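Local coordinates for borrelidin polyketide synthase, type I (Streptomyces parvulus, PDB 6OBT), which probably dehydrates a beta-hydroxyacyl intermediate to the unsaturated form during borrelidin biosynthesis, as the dehydratase domain of a type I polyketide synthase, at residues Glu104-Ser109 and Pro255-Asp260; Val136-Arg141 and Thr149-Ile154; Glu167-Gly172 and Arg201-Gly206. All coordinates share one frame; numbering follows the deposited sequence.

Interaction 1. Residues Glu104-Ser109 and Pro255-Asp260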
ATOM      1  N   GLU A 104       8.112 -22.669   3.142  1.00 44.35           N
ATOM      2  CA  GLU A 104       9.520 -22.331   3.287  1.00 48.24           C
ATOM      3  C   GLU A 104       9.620 -20.878   3.728  1.00 43.97           C
ATOM      4  O   GLU A 104       8.994 -20.007   3.112  1.00 41.75           O
ATOM      5  CB  GLU A 104      10.235 -22.547   1.948  1.00 56.71           C
ATOM      6  CG  GLU A 104      11.622 -23.108   2.025  1.00 70.04           C
ATOM      7  CD  GLU A 104      12.427 -22.773   0.783  1.00 82.15           C
ATOM      8  OE1 GLU A 104      13.577 -22.300   0.923  1.00 82.86           O
ATOM      9  OE2 GLU A 104      11.898 -22.979  -0.333  1.00 85.94           O
ATOM     10  N   LEU A 105      10.397 -20.615   4.782  1.00 42.44           N
ATOM     11  CA  LEU A 105      10.753 -19.239   5.131  1.00 42.79           C
ATOM     12  C   LEU A 105      12.185 -19.218   5.648  1.00 42.71           C
ATOM     13  O   LEU A 105      12.546 -19.997   6.537  1.00 41.69           O
ATOM     14  CB  LEU A 105       9.805 -18.631   6.173  1.00 40.20           C
ATOM     15  CG  LEU A 105       9.884 -17.099   6.204  1.00 38.42           C
ATOM     16  CD1 LEU A 105       9.286 -16.497   4.930  1.00 39.70           C
ATOM     17  CD2 LEU A 105       9.219 -16.517   7.433  1.00 40.75           C
ATOM     18  N   THR A 106      13.002 -18.339   5.084  1.00 35.02           N
ATOM     19  CA  THR A 106      14.414 -18.251   5.428  1.00 38.41           C
ATOM     20  C   THR A 106      14.684 -16.845   5.933  1.00 40.30           C
ATOM     21  O   THR A 106      14.365 -15.869   5.238  1.00 36.94           O
ATOM     22  CB  THR A 106      15.296 -18.557   4.219  1.00 45.18           C
ATOM     23  OG1 THR A 106      14.771 -19.699   3.526  1.00 51.34           O
ATOM     24  CG2 THR A 106      16.719 -18.851   4.676  1.00 46.15           C
ATOM     25  N   LEU A 107      15.231 -16.737   7.140  1.00 41.47           N
ATOM     26  CA  LEU A 107      15.491 -15.414   7.695  1.00 45.76           C
ATOM     27  C   LEU A 107      16.816 -14.873   7.170  1.00 50.52           C
ATOM     28  O   LEU A 107      17.735 -15.629   6.843  1.00 49.03           O
ATOM     29  CB  LEU A 107      15.486 -15.461   9.225  1.00 44.78           C
ATOM     30  CG  LEU A 107      14.188 -16.038   9.808  1.00 43.91           C
ATOM     31  CD1 LEU A 107      14.152 -15.978  11.318  1.00 44.81           C
ATOM     32  CD2 LEU A 107      12.961 -15.327   9.227  1.00 42.73           C
ATOM     33  N   GLN A 108      16.899 -13.542   7.064  1.00 45.23           N
ATOM     34  CA  GLN A 108      18.103 -12.896   6.556  1.00 49.62           C
ATOM     35  C   GLN A 108      18.572 -11.920   7.623  1.00 49.36           C
ATOM     36  O   GLN A 108      18.882 -12.346   8.739  1.00 53.23           O
ATOM     37  CB  GLN A 108      17.849 -12.269   5.194  1.00 52.36           C
ATOM     38  CG  GLN A 108      17.395 -13.254   4.129  1.00 61.18           C
ATOM     39  CD  GLN A 108      17.222 -12.590   2.773  1.00 71.18           C
ATOM     40  OE1 GLN A 108      17.549 -11.416   2.601  1.00 77.20           O
ATOM     41  NE2 GLN A 108      16.704 -13.338   1.806  1.00 70.52           N
ATOM     42  N   SER A 109      18.598 -10.628   7.338  1.00 52.20           N
ATOM     43  CA  SER A 109      19.098  -9.646   8.287  1.00 52.06           C
ATOM     44  C   SER A 109      18.151  -9.541   9.478  1.00 49.03           C
ATOM     45  O   SER A 109      16.929  -9.555   9.297  1.00 45.30           O
ATOM     46  CB  SER A 109      19.216  -8.277   7.612  1.00 50.87           C
ATOM     47  OG  SER A 109      19.887  -8.384   6.370  1.00 62.35           O
ATOM     48  N   PRO A 255      16.426 -18.996  15.479  1.00 55.69           N
ATOM     49  CA  PRO A 255      15.878 -19.644  14.278  1.00 56.37           C
ATOM     50  C   PRO A 255      16.471 -19.052  13.004  1.00 54.08           C
ATOM     51  O   PRO A 255      16.803 -17.866  12.938  1.00 50.25           O
ATOM     52  CB  PRO A 255      14.375 -19.358  14.377  1.00 56.56           C
ATOM     53  CG  PRO A 255      14.128 -19.212  15.851  1.00 55.83           C
ATOM     54  CD  PRO A 255      15.384 -18.644  16.459  1.00 50.54           C
ATOM     55  N   PHE A 256      16.609 -19.902  11.984  1.00 52.63           N
ATOM     56  CA  PHE A 256      17.143 -19.470  10.694  1.00 52.14           C
ATOM     57  C   PHE A 256      16.214 -19.854   9.543  1.00 51.31           C
ATOM     58  O   PHE A 256      15.725 -18.978   8.822  1.00 49.62           O
ATOM     59  CB  PHE A 256      18.545 -20.059  10.487  1.00 53.12           C
ATOM     60  CG  PHE A 256      19.059 -19.955   9.074  1.00 54.18           C
ATOM     61  CD1 PHE A 256      19.063 -18.739   8.397  1.00 55.99           C
ATOM     62  CD2 PHE A 256      19.563 -21.074   8.429  1.00 54.25           C
ATOM     63  CE1 PHE A 256      19.539 -18.655   7.095  1.00 53.18           C
ATOM     64  CE2 PHE A 256      20.043 -20.989   7.126  1.00 52.40           C
ATOM     65  CZ  PHE A 256      20.029 -19.791   6.463  1.00 52.65           C
ATOM     66  N   ALA A 257      15.960 -21.150   9.347  1.00 42.99           N
ATOM     67  CA  ALA A 257      15.163 -21.608   8.213  1.00 42.66           C
ATOM     68  C   ALA A 257      14.013 -22.480   8.695  1.00 45.49           C
ATOM     69  O   ALA A 257      14.217 -23.383   9.517  1.00 49.12           O
ATOM     70  CB  ALA A 257      16.028 -22.374   7.203  1.00 45.19           C
ATOM     71  N   PHE A 258      12.812 -22.203   8.170  1.00 35.18           N
ATOM     72  CA  PHE A 258      11.575 -22.882   8.512  1.00 38.21           C
ATOM     73  C   PHE A 258      11.034 -23.619   7.293  1.00 41.91           C
ATOM     74  O   PHE A 258      11.027 -23.091   6.175  1.00 38.92           O
ATOM     75  CB  PHE A 258      10.493 -21.907   9.000  1.00 41.09           C
ATOM     76  CG  PHE A 258      10.787 -21.255  10.323  1.00 43.45           C
ATOM     77  CD1 PHE A 258      11.657 -20.165  10.402  1.00 44.08           C
ATOM     78  CD2 PHE A 258      10.158 -21.696  11.481  1.00 38.10           C
ATOM     79  CE1 PHE A 258      11.912 -19.554  11.618  1.00 43.18           C
ATOM     80  CE2 PHE A 258      10.395 -21.091  12.699  1.00 42.09           C
ATOM     81  CZ  PHE A 258      11.273 -20.028  12.778  1.00 43.42           C
ATOM     82  N   SER A 259      10.538 -24.827   7.509  1.00 43.89           N
ATOM     83  CA  SER A 259       9.915 -25.583   6.440  1.00 47.93           C
ATOM     84  C   SER A 259       8.605 -26.159   6.963  1.00 43.66           C
ATOM     85  O   SER A 259       8.563 -26.684   8.081  1.00 45.14           O
ATOM     86  CB  SER A 259      10.861 -26.690   5.940  1.00 62.34           C
ATOM     87  OG  SER A 259      10.669 -26.963   4.559  1.00 68.97           O
ATOM     88  N   ASP A 260       7.533 -25.987   6.187  1.00 41.08           N
ATOM     89  CA  ASP A 260       6.233 -26.631   6.401  1.00 43.20           C
ATOM     90  C   ASP A 260       5.632 -26.270   7.765  1.00 42.35           C
ATOM     91  O   ASP A 260       5.401 -27.128   8.625  1.00 36.97           O
ATOM     92  CB  ASP A 260       6.354 -28.151   6.246  1.00 48.58           C
ATOM     93  CG  ASP A 260       6.765 -28.559   4.852  1.00 56.82           C
ATOM     94  OD1 ASP A 260       7.602 -29.477   4.725  1.00 63.37           O
ATOM     95  OD2 ASP A 260       6.258 -27.953   3.883  1.00 59.41           O
TER

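Interaction 2. Residues Val136-Arg141 and Thr149-Ile154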
ATOM      1  N   VAL A 136       6.678 -14.939  -0.759  1.00 38.70           N
ATOM      2  CA  VAL A 136       6.461 -13.963   0.300  1.00 36.36           C
ATOM      3  C   VAL A 136       7.818 -13.404   0.690  1.00 37.76           C
ATOM      4  O   VAL A 136       8.821 -14.128   0.696  1.00 34.19           O
ATOM      5  CB  VAL A 136       5.720 -14.569   1.516  1.00 37.53           C
ATOM      6  CG1 VAL A 136       6.513 -15.737   2.177  1.00 32.71           C
ATOM      7  CG2 VAL A 136       5.400 -13.495   2.532  1.00 35.39           C
ATOM      8  N   SER A 137       7.861 -12.106   0.972  1.00 36.09           N
ATOM      9  CA  SER A 137       9.081 -11.486   1.467  1.00 34.83           C
ATOM     10  C   SER A 137       8.710 -10.431   2.493  1.00 30.41           C
ATOM     11  O   SER A 137       7.629  -9.837   2.432  1.00 32.17           O
ATOM     12  CB  SER A 137       9.934 -10.892   0.336  1.00 39.36           C
ATOM     13  OG  SER A 137       9.250  -9.876  -0.397  1.00 39.96           O
ATOM     14  N   MET A 138       9.612 -10.235   3.452  1.00 29.66           N
ATOM     15  CA  MET A 138       9.422  -9.352   4.598  1.00 31.31           C
ATOM     16  C   MET A 138      10.510  -8.288   4.602  1.00 31.45           C
ATOM     17  O   MET A 138      11.692  -8.611   4.446  1.00 32.77           O
ATOM     18  CB  MET A 138       9.479 -10.138   5.904  1.00 32.37           C
ATOM     19  CG  MET A 138       8.262 -11.029   6.141  1.00 42.22           C
ATOM     20  SD  MET A 138       8.235 -12.436   5.036  1.00 44.96           S
ATOM     21  CE  MET A 138       6.938 -13.391   5.834  1.00 40.67           C
ATOM     22  N   HIS A 139      10.119  -7.033   4.812  1.00 34.12           N
ATOM     23  CA  HIS A 139      11.050  -5.916   4.684  1.00 33.76           C
ATOM     24  C   HIS A 139      10.764  -4.861   5.740  1.00 33.03           C
ATOM     25  O   HIS A 139       9.647  -4.739   6.243  1.00 33.36           O
ATOM     26  CB  HIS A 139      10.967  -5.235   3.306  1.00 34.10           C
ATOM     27  CG  HIS A 139      10.837  -6.191   2.164  1.00 32.18           C
ATOM     28  ND1 HIS A 139      11.857  -6.417   1.266  1.00 35.68           N
ATOM     29  CD2 HIS A 139       9.809  -6.983   1.776  1.00 32.39           C
ATOM     30  CE1 HIS A 139      11.460  -7.305   0.369  1.00 35.08           C
ATOM     31  NE2 HIS A 139      10.224  -7.669   0.660  1.00 35.41           N
ATOM     32  N   SER A 140      11.774  -4.045   6.022  1.00 36.17           N
ATOM     33  CA  SER A 140      11.588  -2.925   6.924  1.00 32.71           C
ATOM     34  C   SER A 140      12.384  -1.744   6.409  1.00 38.32           C
ATOM     35  O   SER A 140      13.282  -1.893   5.576  1.00 38.76           O
ATOM     36  CB  SER A 140      11.998  -3.275   8.348  1.00 36.41           C
ATOM     37  OG  SER A 140      13.390  -3.077   8.533  1.00 40.92           O
ATOM     38  N   ARG A 141      12.015  -0.558   6.895  1.00 37.51           N
ATOM     39  CA  ARG A 141      12.717   0.661   6.536  1.00 41.06           C
ATOM     40  C   ARG A 141      12.602   1.656   7.679  1.00 47.18           C
ATOM     41  O   ARG A 141      11.493   1.960   8.134  1.00 45.04           O
ATOM     42  CB  ARG A 141      12.161   1.271   5.251  1.00 39.30           C
ATOM     43  CG  ARG A 141      12.973   2.460   4.772  1.00 48.76           C
ATOM     44  CD  ARG A 141      12.416   2.995   3.488  1.00 53.72           C
ATOM     45  NE  ARG A 141      11.166   3.705   3.716  1.00 61.05           N
ATOM     46  CZ  ARG A 141      10.519   4.394   2.780  1.00 66.01           C
ATOM     47  NH1 ARG A 141      11.007   4.460   1.547  1.00 71.37           N
ATOM     48  NH2 ARG A 141       9.384   5.012   3.078  1.00 58.11           N
ATOM     49  N   THR A 149      15.780  -6.516   3.701  1.00 38.29           N
ATOM     50  CA  THR A 149      15.017  -7.757   3.581  1.00 34.39           C
ATOM     51  C   THR A 149      15.293  -8.636   4.798  1.00 36.25           C
ATOM     52  O   THR A 149      16.448  -8.977   5.083  1.00 40.60           O
ATOM     53  CB  THR A 149      15.371  -8.501   2.292  1.00 42.42           C
ATOM     54  OG1 THR A 149      15.250  -7.621   1.165  1.00 44.66           O
ATOM     55  CG2 THR A 149      14.453  -9.731   2.107  1.00 37.52           C
ATOM     56  N   HIS A 150      14.232  -9.000   5.513  1.00 35.53           N
ATOM     57  CA  HIS A 150      14.362  -9.784   6.725  1.00 39.80           C
ATOM     58  C   HIS A 150      13.980 -11.241   6.531  1.00 43.11           C
ATOM     59  O   HIS A 150      14.393 -12.075   7.339  1.00 42.14           O
ATOM     60  CB  HIS A 150      13.505  -9.175   7.846  1.00 36.73           C
ATOM     61  CG  HIS A 150      13.924  -7.791   8.221  1.00 39.12           C
ATOM     62  ND1 HIS A 150      15.145  -7.519   8.803  1.00 41.58           N
ATOM     63  CD2 HIS A 150      13.307  -6.597   8.054  1.00 35.97           C
ATOM     64  CE1 HIS A 150      15.258  -6.213   8.989  1.00 43.81           C
ATOM     65  NE2 HIS A 150      14.156  -5.633   8.541  1.00 40.05           N
ATOM     66  N   ALA A 151      13.228 -11.567   5.481  1.00 36.35           N
ATOM     67  CA  ALA A 151      12.844 -12.958   5.250  1.00 40.59           C
ATOM     68  C   ALA A 151      12.300 -13.110   3.835  1.00 42.37           C
ATOM     69  O   ALA A 151      11.716 -12.176   3.276  1.00 37.18           O
ATOM     70  CB  ALA A 151      11.803 -13.431   6.266  1.00 38.45           C
ATOM     71  N   GLU A 152      12.504 -14.301   3.266  1.00 40.15           N
ATOM     72  CA  GLU A 152      11.950 -14.654   1.967  1.00 40.22           C
ATOM     73  C   GLU A 152      11.471 -16.094   2.035  1.00 37.32           C
ATOM     74  O   GLU A 152      12.040 -16.912   2.764  1.00 38.64           O
ATOM     75  CB  GLU A 152      12.971 -14.478   0.833  1.00 49.47           C
ATOM     76  CG  GLU A 152      13.371 -13.006   0.610  1.00 54.42           C
ATOM     77  CD  GLU A 152      14.246 -12.793  -0.609  1.00 69.01           C
ATOM     78  OE1 GLU A 152      15.472 -12.629  -0.442  1.00 78.13           O
ATOM     79  OE2 GLU A 152      13.710 -12.772  -1.735  1.00 75.35           O
ATOM     80  N   GLY A 153      10.411 -16.394   1.297  1.00 38.81           N
ATOM     81  CA  GLY A 153       9.885 -17.742   1.364  1.00 39.82           C
ATOM     82  C   GLY A 153       8.768 -17.989   0.376  1.00 42.43           C
ATOM     83  O   GLY A 153       8.531 -17.203  -0.548  1.00 39.38           O
ATOM     84  N   ILE A 154       8.077 -19.107   0.609  1.00 36.60           N
ATOM     85  CA  ILE A 154       7.090 -19.680  -0.304  1.00 43.01           C
ATOM     86  C   ILE A 154       5.877 -20.091   0.515  1.00 43.50           C
ATOM     87  O   ILE A 154       6.015 -20.821   1.505  1.00 40.99           O
ATOM     88  CB  ILE A 154       7.646 -20.914  -1.046  1.00 50.30           C
ATOM     89  CG1 ILE A 154       9.025 -20.627  -1.646  1.00 54.29           C
ATOM     90  CG2 ILE A 154       6.647 -21.446  -2.072  1.00 55.36           C
ATOM     91  CD1 ILE A 154       8.974 -19.914  -2.958  1.00 55.88           C
TER
HETATM   92  O   HOH W   1      14.417  -4.909   0.980  1.00 41.09           O

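Interaction 3. Residues Glu167-Gly172 and Arg201-Gly206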
ATOM      1  N   GLU A 167      -2.073 -38.773  25.379  1.00 65.65           N
ATOM      2  CA  GLU A 167      -1.917 -38.630  26.827  1.00 68.53           C
ATOM      3  C   GLU A 167      -0.912 -37.519  27.112  1.00 69.41           C
ATOM      4  O   GLU A 167      -0.043 -37.218  26.286  1.00 69.42           O
ATOM      5  CB  GLU A 167      -1.469 -39.936  27.505  1.00 77.93           C
ATOM      6  CG  GLU A 167      -0.081 -40.443  27.125  1.00 85.64           C
ATOM      7  CD  GLU A 167      -0.094 -41.285  25.868  1.00 96.34           C
ATOM      8  OE1 GLU A 167      -0.618 -40.813  24.844  1.00 97.59           O
ATOM      9  OE2 GLU A 167       0.405 -42.431  25.915  1.00103.12           O
ATOM     10  N   TRP A 168      -1.043 -36.912  28.298  1.00 70.57           N
ATOM     11  CA  TRP A 168      -0.122 -35.843  28.707  1.00 68.52           C
ATOM     12  C   TRP A 168       0.184 -35.902  30.202  1.00 73.20           C
ATOM     13  O   TRP A 168      -0.752 -35.958  31.023  1.00 76.78           O
ATOM     14  CB  TRP A 168      -0.692 -34.475  28.360  1.00 59.28           C
ATOM     15  CG  TRP A 168       0.313 -33.370  28.585  1.00 57.58           C
ATOM     16  CD1 TRP A 168       0.370 -32.512  29.642  1.00 64.58           C
ATOM     17  CD2 TRP A 168       1.402 -33.027  27.727  1.00 61.27           C
ATOM     18  NE1 TRP A 168       1.432 -31.640  29.492  1.00 56.14           N
ATOM     19  CE2 TRP A 168       2.086 -31.944  28.326  1.00 56.94           C
ATOM     20  CE3 TRP A 168       1.875 -33.535  26.513  1.00 55.26           C
ATOM     21  CZ2 TRP A 168       3.201 -31.351  27.744  1.00 53.42           C
ATOM     22  CZ3 TRP A 168       2.991 -32.940  25.936  1.00 53.76           C
ATOM     23  CH2 TRP A 168       3.641 -31.869  26.556  1.00 52.85           C
ATOM     24  N   PRO A 169       1.468 -35.890  30.598  1.00 73.54           N
ATOM     25  CA  PRO A 169       2.652 -35.924  29.734  1.00 67.72           C
ATOM     26  C   PRO A 169       2.790 -37.277  29.027  1.00 66.51           C
ATOM     27  O   PRO A 169       2.084 -38.197  29.382  1.00 68.86           O
ATOM     28  CB  PRO A 169       3.814 -35.710  30.715  1.00 70.76           C
ATOM     29  CG  PRO A 169       3.192 -35.280  31.998  1.00 73.89           C
ATOM     30  CD  PRO A 169       1.838 -35.875  32.022  1.00 77.34           C
ATOM     31  N   PRO A 170       3.658 -37.378  28.016  1.00 66.85           N
ATOM     32  CA  PRO A 170       4.023 -38.703  27.520  1.00 68.53           C
ATOM     33  C   PRO A 170       4.624 -39.466  28.675  1.00 85.79           C
ATOM     34  O   PRO A 170       4.956 -38.882  29.702  1.00 94.79           O
ATOM     35  CB  PRO A 170       5.028 -38.404  26.401  1.00 72.28           C
ATOM     36  CG  PRO A 170       4.840 -36.968  26.072  1.00 63.97           C
ATOM     37  CD  PRO A 170       4.447 -36.312  27.358  1.00 65.56           C
ATOM     38  N   THR A 171       4.717 -40.786  28.544  1.00 89.92           N
ATOM     39  CA  THR A 171       4.979 -41.595  29.738  1.00 92.96           C
ATOM     40  C   THR A 171       6.221 -42.444  29.548  1.00 82.29           C
ATOM     41  O   THR A 171       6.637 -42.778  28.429  1.00 82.00           O
ATOM     42  CB  THR A 171       3.768 -42.440  30.145  1.00101.65           C
ATOM     43  OG1 THR A 171       4.138 -43.321  31.233  1.00111.89           O
ATOM     44  CG2 THR A 171       3.361 -43.257  29.032  1.00103.66           C
ATOM     45  N   GLY A 172       6.804 -42.753  30.674  1.00 85.20           N
ATOM     46  CA  GLY A 172       8.233 -42.888  30.758  1.00 87.56           C
ATOM     47  C   GLY A 172       8.982 -41.586  30.597  1.00 89.09           C
ATOM     48  O   GLY A 172      10.178 -41.615  30.300  1.00 84.90           O
ATOM     49  N   ARG A 201       7.178 -26.215  32.449  1.00 62.14           N
ATOM     50  CA  ARG A 201       7.627 -27.554  32.816  1.00 65.62           C
ATOM     51  C   ARG A 201       8.175 -28.245  31.578  1.00 57.53           C
ATOM     52  O   ARG A 201       7.762 -27.944  30.461  1.00 54.86           O
ATOM     53  CB  ARG A 201       6.489 -28.400  33.434  1.00 68.18           C
ATOM     54  CG  ARG A 201       5.518 -27.631  34.330  1.00 71.87           C
ATOM     55  CD  ARG A 201       4.992 -28.506  35.460  1.00 84.59           C
ATOM     56  NE  ARG A 201       4.217 -29.631  34.950  1.00 93.32           N
ATOM     57  CZ  ARG A 201       2.896 -29.742  35.065  1.00102.27           C
ATOM     58  NH1 ARG A 201       2.203 -28.794  35.681  1.00107.32           N
ATOM     59  NH2 ARG A 201       2.269 -30.798  34.565  1.00102.51           N
ATOM     60  N   ALA A 202       9.120 -29.160  31.778  1.00 62.54           N
ATOM     61  CA  ALA A 202       9.676 -29.922  30.668  1.00 66.41           C
ATOM     62  C   ALA A 202       9.999 -31.344  31.124  1.00 66.34           C
ATOM     63  O   ALA A 202      10.272 -31.591  32.304  1.00 66.88           O
ATOM     64  CB  ALA A 202      10.926 -29.234  30.089  1.00 63.09           C
ATOM     65  N   TRP A 203       9.924 -32.284  30.176  1.00 63.98           N
ATOM     66  CA  TRP A 203      10.316 -33.673  30.384  1.00 70.32           C
ATOM     67  C   TRP A 203      11.134 -34.136  29.190  1.00 70.57           C
ATOM     68  O   TRP A 203      10.943 -33.666  28.071  1.00 63.60           O
ATOM     69  CB  TRP A 203       9.130 -34.653  30.507  1.00 67.32           C
ATOM     70  CG  TRP A 203       8.079 -34.346  31.519  1.00 67.55           C
ATOM     71  CD1 TRP A 203       7.863 -35.002  32.706  1.00 72.18           C
ATOM     72  CD2 TRP A 203       7.069 -33.339  31.427  1.00 64.60           C
ATOM     73  NE1 TRP A 203       6.787 -34.453  33.358  1.00 70.04           N
ATOM     74  CE2 TRP A 203       6.281 -33.429  32.594  1.00 66.34           C
ATOM     75  CE3 TRP A 203       6.755 -32.363  30.472  1.00 64.06           C
ATOM     76  CZ2 TRP A 203       5.205 -32.579  32.834  1.00 69.24           C
ATOM     77  CZ3 TRP A 203       5.680 -31.521  30.712  1.00 63.26           C
ATOM     78  CH2 TRP A 203       4.914 -31.639  31.881  1.00 66.13           C
ATOM     79  N   ARG A 204      12.005 -35.106  29.427  1.00 69.78           N
ATOM     80  CA  ARG A 204      12.584 -35.893  28.350  1.00 71.75           C
ATOM     81  C   ARG A 204      11.682 -37.094  28.099  1.00 72.03           C
ATOM     82  O   ARG A 204      11.376 -37.848  29.027  1.00 75.28           O
ATOM     83  CB  ARG A 204      14.001 -36.347  28.705  1.00 78.40           C
ATOM     84  CG  ARG A 204      14.643 -37.292  27.696  1.00 85.95           C
ATOM     85  CD  ARG A 204      16.153 -37.329  27.906  1.00100.38           C
ATOM     86  NE  ARG A 204      16.823 -38.397  27.162  1.00109.28           N
ATOM     87  CZ  ARG A 204      18.135 -38.436  26.936  1.00113.31           C
ATOM     88  NH1 ARG A 204      18.918 -37.467  27.397  1.00112.71           N
ATOM     89  NH2 ARG A 204      18.668 -39.443  26.253  1.00116.16           N
ATOM     90  N   ALA A 205      11.263 -37.268  26.853  1.00 70.39           N
ATOM     91  CA  ALA A 205      10.386 -38.363  26.446  1.00 74.70           C
ATOM     92  C   ALA A 205      11.121 -39.163  25.380  1.00 73.39           C
ATOM     93  O   ALA A 205      11.097 -38.796  24.200  1.00 71.31           O
ATOM     94  CB  ALA A 205       9.052 -37.829  25.925  1.00 72.48           C
ATOM     95  N   GLY A 206      11.768 -40.247  25.784  1.00 77.54           N
ATOM     96  CA  GLY A 206      12.604 -40.976  24.847  1.00 80.21           C
ATOM     97  C   GLY A 206      13.684 -40.052  24.319  1.00 79.92           C
ATOM     98  O   GLY A 206      14.437 -39.440  25.087  1.00 80.46           O
TER

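Interaction 1. Residues Glu104-Ser109 and Pro255-Asp260
Thr106 and Phe256 lie side by side and point the same way at the end of an antiparallel strand pair. The CG2 methyl of Thr106 meets the ring obliquely, 3.7 Å from Phe256 CE1. A chi1 of 166° swings the Phe256 ring away from its own N and back along the partner strand, although its first side-chain bond leaves that strand. The ring edge, near its plane, then faces the Leu107 carbonyl, with Phe256 CE1 3.5 Å from Leu107 O. On the buried face Leu105 and Phe258 are paired, CB to CB 4.4 Å, and the Phe258 ring turns its edge to Leu105 O, which lies in its plane. Leu107 CD1 approaches the same ring near its plane, 4.2 Å from Phe258 CE1. Three nearly straight backbone bonds fix these positions: Leu105 N to Phe258 O (2.9 Å), Phe258 N to Leu105 O (2.8 Å) and Leu107 N to Phe256 O (2.8 Å). On the far side of strand 254-263, two residues, Phe256 and Ala257, stand opposite the single Val299 of strand 291-301, a classic beta bulge. In the double-hotdog fold of these dehydratases, helix 83-97 packs against the buried face: Val87 touches Leu105 and Phe258, and Trp86 touches Leu107. Strand 148-156 flanks strand 101-107 on its other side, and strand 291-301 contacts Phe258 through Leu298.

Interaction 2. Residues Val136-Arg141 and Thr149-Ile154
Val136-Arg141 and Thr149-Ile154 run antiparallel (173° between strand directions), with Met138 N bonded to Ala151 O at 2.9 Å and the register broken by a classic beta bulge, in which Met138 is matched by the pair His150 and Ala151. Met138 O accepts His150 N at 2.8 Å and Ala151 N only weakly at 3.5 Å. Met138, bent at chi2 (71°), lays its sulfur beside the small Ala151 side chain, SD to CB 3.9 Å. The two strands form a beta hairpin of the hotdog sheet, and this apolar face, Val136 included, meets Leu105 of strand 101-107, while Met138 also reaches Trp86 and Ala90 of helix 83-97. Past the bulge, Ser140 OG sits at the edge of the buried His150 ring, 2.7 Å from NE2 in a hydrogen bond; His150 ND1 is held by the carbonyl of Ser109, so both ring nitrogens are engaged and the ring's rotation is fixed. Trp86 meets that ring with nearly parallel planes. On the opposite face His139 and Thr149 lie side by side, bridged by a water 3.0 Å from His139 ND1 and 2.8 Å from Thr149 OG1. The far nitrogen, His139 NE2, is bonded to Ser137 OG at 2.6 Å, with both partners in the imidazole plane. Pro52 of the second subunit packs on His139.

Interaction 3. Residues Glu167-Gly172 and Arg201-Gly206
Pro169 lies over one face of the Trp203 indole, the central touch between the loop Glu167-Gly172 and one face of strand 199-205 in the double-hotdog fold of this dehydratase. It is a CH-pi contact: Pro169 CB stands 4.0 Å from the centroid of the six-membered ring of Trp203, only 16° off the ring normal. Pro169 CG comes closer to a single atom, 3.5 Å from Trp203 CZ2. The peptide bond before Pro169 is cis, and from there both neighbouring residues also reach the strand. Trp168 meets the same indole obliquely, CZ2 to Trp203 CZ3 at 3.9 Å, the planes turned 80° from each other. Its chi1 of -172° carries the far end of the indole back to the strand, although the first side-chain bond does not aim at it; NE1 of Trp168 is hydrogen-bonded to Glu212 OE1 of strand 208-214, outside the two segments. The same Glu212 oxygen is the salt-bridge partner of Arg201 NH2. Val210, also on strand 208-214, touches Trp168, Pro170 and Trp203 and so backs the apolar cluster.

Beyond Pro169 the fit slackens toward solvent. Pro170 CB reaches Ala205 CB at 4.1 Å, a single methyl-to-ring touch, and Arg274 of strand 270-276 lies against both residues. At exposed Gly172 the two segments only pass near each other, through the Gly172 and Arg204 carbonyls. The two segments share no hydrogen bond and are joined by apolar contact alone. Arg204 heads outward with an extended chain, and its NE makes one weak bond back to Gly206 O. The Trp203 indole has a polar neighbour within its own strand: Arg201 NH2 lies at the indole edge, in its plane, 3.8 Å from Trp203 CZ2, while the rest of the guanidinium tilts out of that plane.

Following the chain from the N terminus, strand 101-107 opens the long loop that interaction 1 closes only at strand 254-263. Inside it, the hairpin of interaction 2 forms first, with strand 148-156 returning beside strand 101-107, so interactions 1 and 2 are neighbours and touch directly, as where Gln108 NE2 meets Glu152 OE1. The chain then runs out to the loop 167-172, and interaction 3 closes when strand 199-205 comes up against it. Interactions 2 and 3 are in series, both nested within interaction 1, and none cross. The centres of interactions 2 and 3 lie about 37 Å apart, on opposite sides of the chain's centre, while interaction 1 joins early and late strands between them.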